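Local coordinates for nuclear import protein MOG1 (Saccharomyces cerevisiae, PDB 1JHS), which binds the Ran GTPase Gsp1 and takes part in Ran-dependent nuclear protein import and poly(A)+ mRNA export, at residues I131-T134 / D139-I142. The protein carries 1 engineered substitution. Sequence-based numbering, arbitrary orientation.
Sequences IRLT and DVVI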
loop_
_atom_site.group_PDB
_atom_site.type_symbol
_atom_site.label_atom_id
_atom_site.label_comp_id
_atom_site.label_asym_id
_atom_site.label_seq_id
_atom_site.Cartn_x
_atom_site.Cartn_y
_atom_site.Cartn_z
ATOM N N ILE A 131 9.278 -4.716 -1.085
ATOM C CA ILE A 131 10.076 -5.674 -0.326
ATOM C C ILE A 131 10.711 -6.525 -1.427
ATOM O O ILE A 131 10.015 -7.276 -2.108
ATOM C CB ILE A 131 9.200 -6.575 0.574
ATOM C CG1 ILE A 131 8.518 -5.717 1.646
ATOM C CG2 ILE A 131 10.079 -7.625 1.249
ATOM C CD1 ILE A 131 7.409 -6.427 2.460
ATOM N N ARG A 132 12.020 -6.395 -1.604
ATOM C CA ARG A 132 12.698 -7.142 -2.663
ATOM C C ARG A 132 13.136 -8.531 -2.210
ATOM O O ARG A 132 13.984 -8.649 -1.323
ATOM C CB ARG A 132 13.920 -6.342 -3.135
ATOM C CG ARG A 132 13.633 -4.829 -3.336
ATOM C CD ARG A 132 14.608 -4.209 -4.342
ATOM N NE ARG A 132 14.242 -4.583 -5.708
ATOM C CZ ARG A 132 14.968 -4.296 -6.790
ATOM N NH1 ARG A 132 16.120 -3.641 -6.676
ATOM N NH2 ARG A 132 14.510 -4.622 -7.998
ATOM N N LEU A 133 12.544 -9.574 -2.791
ATOM C CA LEU A 133 12.939 -10.946 -2.478
ATOM C C LEU A 133 13.859 -11.382 -3.627
ATOM O O LEU A 133 13.492 -12.188 -4.491
ATOM C CB LEU A 133 11.716 -11.849 -2.391
ATOM C CG LEU A 133 10.732 -11.442 -1.282
ATOM C CD1 LEU A 133 9.580 -12.452 -1.264
ATOM C CD2 LEU A 133 11.436 -11.425 0.090
ATOM N N THR A 134 15.053 -10.787 -3.624
ATOM C CA THR A 134 16.077 -11.000 -4.640
ATOM C C THR A 134 16.371 -12.475 -4.911
ATOM O O THR A 134 16.529 -12.883 -6.069
ATOM C CB THR A 134 17.350 -10.255 -4.212
ATOM O OG1 THR A 134 16.997 -8.891 -3.912
ATOM C CG2 THR A 134 18.384 -10.288 -5.306
ATOM N N ASP A 139 9.623 -9.009 -6.572
ATOM C CA ASP A 139 9.522 -7.694 -5.931
ATOM C C ASP A 139 8.097 -7.687 -5.347
ATOM O O ASP A 139 7.116 -7.750 -6.104
ATOM C CB ASP A 139 9.642 -6.546 -6.955
ATOM C CG ASP A 139 11.069 -6.011 -7.077
ATOM O OD1 ASP A 139 11.914 -6.385 -6.214
ATOM O OD2 ASP A 139 11.339 -5.204 -8.014
ATOM N N VAL A 140 7.992 -7.696 -4.017
ATOM C CA VAL A 140 6.670 -7.657 -3.370
ATOM C C VAL A 140 6.238 -6.192 -3.262
ATOM O O VAL A 140 6.964 -5.386 -2.676
ATOM C CB VAL A 140 6.718 -8.222 -1.960
ATOM C CG1 VAL A 140 5.299 -8.187 -1.332
ATOM C CG2 VAL A 140 7.276 -9.650 -1.999
ATOM N N VAL A 141 5.060 -5.854 -3.801
ATOM C CA VAL A 141 4.571 -4.472 -3.719
ATOM C C VAL A 141 3.281 -4.452 -2.885
ATOM O O VAL A 141 2.319 -5.141 -3.193
ATOM C CB VAL A 141 4.325 -3.850 -5.125
ATOM C CG1 VAL A 141 3.788 -2.410 -4.999
ATOM C CG2 VAL A 141 5.647 -3.825 -5.921
ATOM N N ILE A 142 3.298 -3.681 -1.802
ATOM C CA ILE A 142 2.124 -3.571 -0.936
ATOM C C ILE A 142 1.554 -2.177 -1.157
ATOM O O ILE A 142 2.295 -1.188 -1.022
ATOM C CB ILE A 142 2.487 -3.726 0.564
ATOM C CG1 ILE A 142 3.127 -5.102 0.821
ATOM C CG2 ILE A 142 1.211 -3.632 1.419
ATOM C CD1 ILE A 142 3.386 -5.446 2.323
#
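Arg132 and Asp139 face each other as a non-hydrogen-bonded antiparallel pair, and their side chains run out alongside one another into a side-on salt bridge. Arg132 NE reaches Asp139 OD1 at 3.0 Å in a nearly straight bond (169°), while Arg132 NH2 meets the syn lone pair of Asp139 OD2 at 3.2 Å. A bend at chi3 (76°) helps turn the guanidinium edge to the carboxylate, although the two planes stay 41° apart. This buried pair is tied further: Arg132 NH1 bonds to Lys67 O, and Asp139 OD2 also takes His77 NE2 of helix 70-83 and Val65 N. A leucine in place of Arg132 would probably cost the Asp139 carboxylate the two-nitrogen grip and charge of the guanidinium, leaving OD2 to His77 and Val65, and take this donor from Lys67 O. Both residues belong to a beta hairpin, strands 124-133 and 138-147, inside the large antiparallel sheet of the Mog1 fold. One residue further from the turn, Ile131 and Val140 make the hydrogen-bonded pair, with Ile131 N to Val140 O at 2.9 Å and Val140 N to Ile131 O at 2.8 Å. On their face of the sheet the packing is apolar, CB of Ile131 lying 3.9 Å from CB of Val140, and Ile131 CD1 touching Ile142 CD1 at 4.1 Å. Towards the turn the contact thins: partly exposed Leu133 rests CD1 on Val140 CG2 (3.7 Å), and beyond it the chain leaves the strand at exposed Thr134.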